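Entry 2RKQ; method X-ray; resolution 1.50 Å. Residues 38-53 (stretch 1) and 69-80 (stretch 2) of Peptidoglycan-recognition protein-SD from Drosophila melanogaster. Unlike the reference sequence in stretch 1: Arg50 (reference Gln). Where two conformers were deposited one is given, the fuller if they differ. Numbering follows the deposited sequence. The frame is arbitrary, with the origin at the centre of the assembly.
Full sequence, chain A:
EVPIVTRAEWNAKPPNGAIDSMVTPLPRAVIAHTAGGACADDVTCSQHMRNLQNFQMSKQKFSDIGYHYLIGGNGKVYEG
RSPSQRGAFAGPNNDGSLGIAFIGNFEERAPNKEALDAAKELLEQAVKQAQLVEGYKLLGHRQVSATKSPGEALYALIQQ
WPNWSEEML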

ATOM      1  N   ALA A  38      -4.302 -13.115  -6.284  1.00 18.40           N
ATOM      2  CA  ALA A  38      -4.177 -13.170  -4.847  1.00 17.14           C
ATOM      3  C   ALA A  38      -3.014 -14.076  -4.509  1.00 16.29           C
ATOM      4  O   ALA A  38      -2.556 -14.858  -5.341  1.00 17.18           O
ATOM      5  CB  ALA A  38      -5.453 -13.711  -4.242  1.00 18.04           C
ATOM      6  N   CYS A  39      -2.548 -13.979  -3.274  1.00 15.23           N
ATOM      7  CA  CYS A  39      -1.544 -14.910  -2.795  1.00 14.43           C
ATOM      8  C   CYS A  39      -1.946 -15.400  -1.411  1.00 14.96           C
ATOM      9  O   CYS A  39      -2.551 -14.651  -0.640  1.00 16.51           O
ATOM     10  CB  CYS A  39      -0.174 -14.248  -2.790  1.00 14.15           C
ATOM     11  SG  CYS A  39      -0.002 -12.848  -1.660  1.00 15.36           S
ATOM     12  N   ALA A  40      -1.661 -16.664  -1.104  1.00 13.58           N
ATOM     13  CA  ALA A  40      -2.148 -17.247   0.136  1.00 14.11           C
ATOM     14  C   ALA A  40      -1.095 -18.014   0.922  1.00 13.98           C
ATOM     15  O   ALA A  40      -1.423 -18.737   1.859  1.00 15.68           O
ATOM     16  CB  ALA A  40      -3.358 -18.151  -0.149  1.00 14.16           C
ATOM     17  N   ASP A  41       0.172 -17.869   0.564  1.00 13.24           N
ATOM     18  CA  ASP A  41       1.211 -18.470   1.384  1.00 12.26           C
ATOM     19  C   ASP A  41       2.477 -17.642   1.249  1.00 11.75           C
ATOM     20  O   ASP A  41       2.530 -16.726   0.416  1.00 11.69           O
ATOM     21  CB  ASP A  41       1.398 -19.981   1.098  1.00 12.70           C
ATOM     22  CG  ASP A  41       2.112 -20.282  -0.215  1.00 13.03           C
ATOM     23  OD1 ASP A  41       3.037 -19.556  -0.613  1.00 12.04           O
ATOM     24  OD2 ASP A  41       1.742 -21.288  -0.876  1.00 14.55           O
ATOM     25  N   ASP A  42       3.473 -17.925   2.073  1.00 11.76           N
ATOM     26  CA  ASP A  42       4.646 -17.070   2.124  1.00 11.87           C
ATOM     27  C   ASP A  42       5.456 -17.148   0.841  1.00 12.36           C
ATOM     28  O   ASP A  42       6.131 -16.194   0.486  1.00 12.58           O
ATOM     29  CB  ASP A  42       5.525 -17.428   3.321  1.00 12.57           C
ATOM     30  CG  ASP A  42       4.908 -17.014   4.638  1.00 14.27           C
ATOM     31  OD1 ASP A  42       3.821 -16.402   4.650  1.00 13.95           O
ATOM     32  OD2 ASP A  42       5.549 -17.304   5.658  1.00 16.47           O
ATOM     33  N   VAL A  43       5.378 -18.274   0.141  1.00 11.21           N
ATOM     34  CA  VAL A  43       6.129 -18.410  -1.113  1.00 11.49           C
ATOM     35  C   VAL A  43       5.467 -17.557  -2.178  1.00 11.37           C
ATOM     36  O   VAL A  43       6.133 -16.720  -2.802  1.00 11.85           O
ATOM     37  CB  VAL A  43       6.180 -19.862  -1.585  1.00 11.17           C
ATOM     38  CG1 VAL A  43       6.924 -19.959  -2.911  1.00 12.83           C
ATOM     39  CG2 VAL A  43       6.830 -20.750  -0.506  1.00 12.65           C
ATOM     40  N   THR A  44       4.165 -17.718  -2.372  1.00 11.13           N
ATOM     41  CA  THR A  44       3.545 -16.977  -3.451  1.00 11.61           C
ATOM     42  C   THR A  44       3.465 -15.480  -3.156  1.00 11.79           C
ATOM     43  O   THR A  44       3.632 -14.666  -4.067  1.00 11.63           O
ATOM     44  CB  THR A  44       2.181 -17.500  -3.799  1.00 12.33           C
ATOM     45  OG1 THR A  44       1.323 -17.362  -2.674  1.00 14.21           O
ATOM     46  CG2 THR A  44       2.248 -18.961  -4.204  1.00 13.38           C
ATOM     47  N   CYS A  45       3.216 -15.101  -1.906  1.00 11.65           N
ATOM     48  CA  CYS A  45       3.177 -13.657  -1.617  1.00 11.30           C
ATOM     49  C   CYS A  45       4.525 -12.985  -1.856  1.00 11.40           C
ATOM     50  O   CYS A  45       4.589 -11.862  -2.390  1.00 11.79           O
ATOM     51  CB  CYS A  45       2.676 -13.373  -0.207  1.00 11.65           C
ATOM     52  SG  CYS A  45       0.930 -13.752  -0.018  1.00 13.28           S
ATOM     53  N   SER A  46       5.603 -13.666  -1.487  1.00 11.49           N
ATOM     54  CA  SER A  46       6.933 -13.116  -1.719  1.00 12.30           C
ATOM     55  C   SER A  46       7.193 -13.031  -3.224  1.00 12.38           C
ATOM     56  O   SER A  46       7.754 -12.033  -3.713  1.00 12.80           O
ATOM     57  CB  SER A  46       7.967 -13.957  -0.992  1.00 13.14           C
ATOM     58  OG  SER A  46       9.268 -13.481  -1.233  0.50 13.87           O
ATOM     59  N   GLN A  47       6.752 -14.039  -3.972  1.00 12.35           N
ATOM     60  CA  GLN A  47       6.977 -14.022  -5.407  1.00 12.76           C
ATOM     61  C   GLN A  47       6.134 -12.946  -6.070  1.00 12.94           C
ATOM     62  O   GLN A  47       6.600 -12.260  -6.989  1.00 13.11           O
ATOM     63  CB  GLN A  47       6.696 -15.381  -6.034  1.00 13.39           C
ATOM     64  CG  GLN A  47       7.146 -15.468  -7.513  1.00 17.06           C
ATOM     65  CD  GLN A  47       8.622 -15.079  -7.721  1.00 20.49           C
ATOM     66  OE1 GLN A  47       8.938 -14.117  -8.438  1.00 22.31           O
ATOM     67  NE2 GLN A  47       9.525 -15.804  -7.072  1.00 20.61           N
ATOM     68  N   HIS A  48       4.902 -12.773  -5.602  1.00 12.69           N
ATOM     69  CA  HIS A  48       4.051 -11.710  -6.130  1.00 13.30           C
ATOM     70  C   HIS A  48       4.680 -10.350  -5.867  1.00 12.82           C
ATOM     71  O   HIS A  48       4.598  -9.452  -6.703  1.00 13.44           O
ATOM     72  CB  HIS A  48       2.653 -11.773  -5.509  1.00 14.26           C
ATOM     73  CG  HIS A  48       1.776 -12.811  -6.138  1.00 17.53           C
ATOM     74  ND1 HIS A  48       0.432 -12.611  -6.379  1.00 23.52           N
ATOM     75  CD2 HIS A  48       2.054 -14.059  -6.582  1.00 20.98           C
ATOM     76  CE1 HIS A  48      -0.077 -13.692  -6.944  1.00 20.72           C
ATOM     77  NE2 HIS A  48       0.883 -14.586  -7.072  1.00 22.59           N
ATOM     78  N   MET A  49       5.329 -10.204  -4.715  1.00 11.69           N
ATOM     79  CA  MET A  49       6.033  -8.955  -4.416  1.00 11.70           C
ATOM     80  C   MET A  49       7.127  -8.666  -5.444  1.00 11.61           C
ATOM     81  O   MET A  49       7.207  -7.561  -5.983  1.00 12.33           O
ATOM     82  CB  MET A  49       6.650  -8.995  -3.013  1.00 11.47           C
ATOM     83  CG  MET A  49       5.654  -8.797  -1.870  1.00 12.51           C
ATOM     84  SD  MET A  49       4.968  -7.129  -1.890  1.00 11.83           S
ATOM     85  CE  MET A  49       6.446  -6.171  -1.659  1.00 12.41           C
ATOM     86  N   ARG A  50       7.969  -9.657  -5.717  1.00 12.18           N
ATOM     87  CA  ARG A  50       9.019  -9.457  -6.708  1.00 11.84           C
ATOM     88  C   ARG A  50       8.446  -9.231  -8.096  1.00 12.11           C
ATOM     89  O   ARG A  50       8.942  -8.378  -8.844  1.00 12.84           O
ATOM     90  CB  ARG A  50      10.000 -10.620  -6.701  1.00 11.99           C
ATOM     91  CG  ARG A  50      10.843 -10.652  -5.435  1.00 12.52           C
ATOM     92  CD  ARG A  50      11.865 -11.748  -5.480  1.00 14.60           C
ATOM     93  NE  ARG A  50      11.256 -13.071  -5.459  1.00 13.92           N
ATOM     94  CZ  ARG A  50      10.844 -13.696  -4.360  1.00 14.00           C
ATOM     95  NH1 ARG A  50      10.956 -13.122  -3.178  1.00 15.79           N
ATOM     96  NH2 ARG A  50      10.309 -14.899  -4.450  1.00 17.05           N
ATOM     97  N   ASN A  51       7.389  -9.954  -8.445  1.00 12.06           N
ATOM     98  CA  ASN A  51       6.795  -9.797  -9.764  1.00 12.86           C
ATOM     99  C   ASN A  51       6.186  -8.417  -9.933  1.00 12.65           C
ATOM    100  O   ASN A  51       6.319  -7.805 -10.992  1.00 13.18           O
ATOM    101  CB  ASN A  51       5.769 -10.893 -10.048  1.00 13.00           C
ATOM    102  CG  ASN A  51       6.407 -12.258 -10.182  1.00 15.48           C
ATOM    103  OD1 ASN A  51       7.621 -12.377 -10.293  1.00 19.00           O
ATOM    104  ND2 ASN A  51       5.581 -13.300 -10.161  1.00 19.51           N
ATOM    105  N   LEU A  52       5.538  -7.912  -8.891  1.00 12.48           N
ATOM    106  CA  LEU A  52       4.984  -6.569  -8.946  1.00 12.71           C
ATOM    107  C   LEU A  52       6.085  -5.528  -9.046  1.00 12.55           C
ATOM    108  O   LEU A  52       5.997  -4.610  -9.862  1.00 13.23           O
ATOM    109  CB  LEU A  52       4.095  -6.267  -7.745  1.00 13.93           C
ATOM    110  CG  LEU A  52       3.396  -4.910  -7.844  1.00 16.62           C
ATOM    111  CD1 LEU A  52       2.505  -4.793  -9.094  1.00 19.74           C
ATOM    112  CD2 LEU A  52       2.599  -4.658  -6.582  1.00 19.95           C
ATOM    113  N   GLN A  53       7.108  -5.640  -8.208  1.00 12.04           N
ATOM    114  CA  GLN A  53       8.204  -4.699  -8.317  1.00 11.35           C
ATOM    115  C   GLN A  53       8.776  -4.717  -9.713  1.00 12.26           C
ATOM    116  O   GLN A  53       8.993  -3.659 -10.288  1.00 12.66           O
ATOM    117  CB  GLN A  53       9.301  -5.022  -7.312  1.00 11.24           C
ATOM    118  CG  GLN A  53      10.425  -4.015  -7.386  1.00 11.13           C
ATOM    119  CD  GLN A  53      11.579  -4.308  -6.468  1.00 11.25           C
ATOM    120  OE1 GLN A  53      11.991  -5.462  -6.300  1.00 12.02           O
ATOM    121  NE2 GLN A  53      12.131  -3.254  -5.874  1.00 11.65           N
ATOM    122  N   TYR A  69       3.793  -0.010   1.578  1.00  9.81           N
ATOM    123  CA  TYR A  69       3.558  -1.314   2.181  1.00 10.38           C
ATOM    124  C   TYR A  69       2.583  -2.071   1.318  1.00 10.15           C
ATOM    125  O   TYR A  69       1.696  -1.466   0.701  1.00 10.30           O
ATOM    126  CB  TYR A  69       2.921  -1.157   3.551  1.00 11.24           C
ATOM    127  CG  TYR A  69       3.804  -0.526   4.590  1.00 10.82           C
ATOM    128  CD1 TYR A  69       3.597   0.803   4.993  1.00 10.67           C
ATOM    129  CD2 TYR A  69       4.825  -1.253   5.192  1.00 11.71           C
ATOM    130  CE1 TYR A  69       4.413   1.397   5.964  1.00 10.19           C
ATOM    131  CE2 TYR A  69       5.633  -0.677   6.175  1.00 12.48           C
ATOM    132  CZ  TYR A  69       5.404   0.645   6.562  1.00 11.85           C
ATOM    133  OH  TYR A  69       6.194   1.234   7.530  1.00 14.29           O
ATOM    134  N   LEU A  70       2.738  -3.391   1.289  1.00 10.48           N
ATOM    135  CA  LEU A  70       1.784  -4.269   0.603  1.00 10.95           C
ATOM    136  C   LEU A  70       1.388  -5.370   1.548  1.00 10.84           C
ATOM    137  O   LEU A  70       2.175  -5.776   2.396  1.00 11.35           O
ATOM    138  CB  LEU A  70       2.394  -4.859  -0.672  1.00 12.12           C
ATOM    139  CG  LEU A  70       2.614  -3.767  -1.727  1.00 13.26           C
ATOM    140  CD1 LEU A  70       4.065  -3.256  -1.668  1.00 15.83           C
ATOM    141  CD2 LEU A  70       2.243  -4.259  -3.106  1.00 16.52           C
ATOM    142  N   ILE A  71       0.168  -5.853   1.395  1.00 10.39           N
ATOM    143  CA  ILE A  71      -0.372  -6.824   2.338  1.00 11.57           C
ATOM    144  C   ILE A  71      -0.827  -8.074   1.601  1.00 10.69           C
ATOM    145  O   ILE A  71      -1.696  -8.018   0.735  1.00 11.01           O
ATOM    146  CB  ILE A  71      -1.534  -6.237   3.149  1.00 11.54           C
ATOM    147  CG1 ILE A  71      -1.104  -4.906   3.806  1.00 14.58           C
ATOM    148  CG2 ILE A  71      -1.970  -7.241   4.218  1.00 12.66           C
ATOM    149  CD1 ILE A  71      -2.199  -4.230   4.567  1.00 16.05           C
ATOM    150  N   GLY A  72      -0.174  -9.189   1.913  1.00 11.14           N
ATOM    151  CA  GLY A  72      -0.501 -10.440   1.238  1.00 11.57           C
ATOM    152  C   GLY A  72      -1.726 -11.088   1.831  1.00 11.50           C
ATOM    153  O   GLY A  72      -2.141 -10.773   2.952  1.00 11.80           O
ATOM    154  N   GLY A  73      -2.321 -11.997   1.063  1.00 12.14           N
ATOM    155  CA  GLY A  73      -3.445 -12.783   1.570  1.00 13.29           C
ATOM    156  C   GLY A  73      -3.053 -13.728   2.681  1.00 13.50           C
ATOM    157  O   GLY A  73      -3.905 -14.287   3.362  1.00 14.49           O
ATOM    158  N   ASN A  74      -1.747 -13.915   2.872  1.00 13.20           N
ATOM    159  CA  ASN A  74      -1.221 -14.624   4.043  1.00 12.86           C
ATOM    160  C   ASN A  74      -1.207 -13.773   5.311  1.00 12.43           C
ATOM    161  O   ASN A  74      -0.748 -14.224   6.374  1.00 14.20           O
ATOM    162  CB  ASN A  74       0.209 -15.097   3.769  1.00 13.16           C
ATOM    163  CG  ASN A  74       1.168 -13.939   3.477  1.00 13.13           C
ATOM    164  OD1 ASN A  74       0.762 -12.782   3.302  1.00 12.26           O
ATOM    165  ND2 ASN A  74       2.467 -14.259   3.434  1.00 11.40           N
ATOM    166  N   GLY A  75      -1.661 -12.521   5.184  1.00 12.51           N
ATOM    167  CA  GLY A  75      -1.720 -11.612   6.325  1.00 13.02           C
ATOM    168  C   GLY A  75      -0.429 -10.882   6.639  1.00 13.35           C
ATOM    169  O   GLY A  75      -0.361 -10.165   7.638  1.00 14.94           O
ATOM    170  N   LYS A  76       0.588 -11.061   5.800  1.00 12.37           N
ATOM    171  CA  LYS A  76       1.889 -10.433   6.049  1.00 11.77           C
ATOM    172  C   LYS A  76       1.985  -9.080   5.380  1.00 11.25           C
ATOM    173  O   LYS A  76       1.425  -8.861   4.306  1.00 11.10           O
ATOM    174  CB  LYS A  76       3.030 -11.331   5.581  1.00 12.44           C
ATOM    175  CG  LYS A  76       3.228 -12.522   6.518  1.00 14.09           C
ATOM    176  CD  LYS A  76       4.509 -13.274   6.223  1.00 16.93           C
ATOM    177  CE  LYS A  76       4.779 -14.321   7.312  1.00 19.51           C
ATOM    178  NZ  LYS A  76       6.075 -14.981   7.103  0.50 20.72           N
ATOM    179  N   VAL A  77       2.724  -8.186   6.029  1.00 10.57           N
ATOM    180  CA  VAL A  77       2.931  -6.832   5.529  1.00 10.92           C
ATOM    181  C   VAL A  77       4.348  -6.777   4.988  1.00 10.95           C
ATOM    182  O   VAL A  77       5.293  -7.107   5.699  1.00 12.27           O
ATOM    183  CB  VAL A  77       2.801  -5.787   6.631  1.00 10.87           C
ATOM    184  CG1 VAL A  77       3.122  -4.398   6.063  1.00 10.96           C
ATOM    185  CG2 VAL A  77       1.400  -5.834   7.264  1.00 11.75           C
ATOM    186  N   TYR A  78       4.463  -6.409   3.710  1.00 11.07           N
ATOM    187  CA  TYR A  78       5.750  -6.314   3.017  1.00 10.60           C
ATOM    188  C   TYR A  78       6.146  -4.862   2.843  1.00 10.76           C
ATOM    189  O   TYR A  78       5.342  -4.015   2.443  1.00 10.45           O
ATOM    190  CB  TYR A  78       5.675  -7.005   1.653  1.00 10.87           C
ATOM    191  CG  TYR A  78       5.384  -8.468   1.766  1.00 10.85           C
ATOM    192  CD1 TYR A  78       4.079  -8.916   1.959  1.00 10.24           C
ATOM    193  CD2 TYR A  78       6.408  -9.403   1.705  1.00 11.12           C
ATOM    194  CE1 TYR A  78       3.793 -10.265   2.108  1.00 11.46           C
ATOM    195  CE2 TYR A  78       6.147 -10.769   1.857  1.00 10.89           C
ATOM    196  CZ  TYR A  78       4.830 -11.192   2.060  1.00 10.60           C
ATOM    197  OH  TYR A  78       4.552 -12.534   2.222  1.00 11.98           O
ATOM    198  N   GLU A  79       7.401  -4.583   3.131  1.00 11.03           N
ATOM    199  CA  GLU A  79       7.946  -3.246   2.990  1.00 11.43           C
ATOM    200  C   GLU A  79       8.222  -2.879   1.531  1.00 11.72           C
ATOM    201  O   GLU A  79       8.848  -3.653   0.803  1.00 11.37           O
ATOM    202  CB  GLU A  79       9.264  -3.172   3.742  1.00 11.94           C
ATOM    203  CG  GLU A  79       9.913  -1.814   3.664  1.00 13.12           C
ATOM    204  CD  GLU A  79      11.250  -1.777   4.374  1.00 15.36           C
ATOM    205  OE1 GLU A  79      11.935  -2.828   4.464  1.00 14.55           O
ATOM    206  OE2 GLU A  79      11.604  -0.671   4.824  1.00 18.71           O
ATOM    207  N   GLY A  80       7.740  -1.703   1.141  1.00 10.85           N
ATOM    208  CA  GLY A  80       8.016  -1.128  -0.180  1.00 10.94           C
ATOM    209  C   GLY A  80       8.938   0.068  -0.041  1.00 11.71           C
ATOM    210  O   GLY A  80       9.993  -0.013   0.607  1.00 11.99           O
TER
HETATM  211  O   HOH W   1       6.626 -14.156   2.454  1.00 14.92           O

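Stretch 2 is a hairpin whose strands, 69-71 and 77-79, are joined by a type I turn from Gly72 to Gly75, and it packs against helix 42-53 and the loop before it, with 545 Å² buried in all. Side chains of the first strand alternate: Tyr69 and Ile71 have CA-to-CB bonds directed away from stretch 1, so Leu70 alone of the three meets the helix. Its CD2 lies 3.5 Å from Leu52 CD2, and its CB lies 3.6 Å from Met49 SD, a purely apolar contact between residues one helical turn apart and a single strand residue.

At Gly72 the backbone runs past the Cys39-Cys45 disulfide (SG to SG 2.1 Å). Gly72 CA is 3.8 Å from both Cys39 SG and Cys45 SG. An ideal CB here would fall 2.7 Å from Cys45 SG and 2.4 Å from Asn74 OD1, both clashes, so the absence of a side chain permits this close passage. Gly73 is similarly restricted: its CA is 3.0 Å from Cys39 O, and an ideal CB would be 2.2 Å from that same oxygen.

Asn74 links the turn to the helix start. With chi1 at 61° (p), its ND2 donates to Asp42 OD1 at 2.8 Å (N-H...acceptor angle 146°) and, within the hairpin, to Tyr78 OH at 3.0 Å (157°). Its OD1 accepts from Lys76 N at 3.0 Å (164°), which helps fix the amide orientation. Gly75, at phi 84°, closes the turn through Gly75 N to Gly72 O, 2.9 Å, without touching stretch 1.

The extended Lys76 side chain carries NZ to 2.8 Å from Asp42 OD2, forming a salt bridge. Asp42 thus uses one carboxylate oxygen for Asn74 and the other for Lys76. Its CA-to-CB bond points sideways, yet the carboxylate comes nearer to the hairpin.

Val77 is out of reach, whereas Tyr78 points toward the helix and has 70 Å² covered by stretch 1. Met49 CG sits over one face of its ring, 4.0 Å from the centroid of Tyr78 and 25° off the normal, a CH-pi geometry; Met49 SD is 4.7 Å from that centroid but oblique at 40°. Met49 CE reaches Tyr78 CB at 3.5 Å, while Cys45 CB lies 3.8 Å from Tyr78 CZ. At the phenol end, water 1 bridges the stretches, donating to Asp42 O at 2.9 Å and lying 2.6 Å from Tyr78 OH.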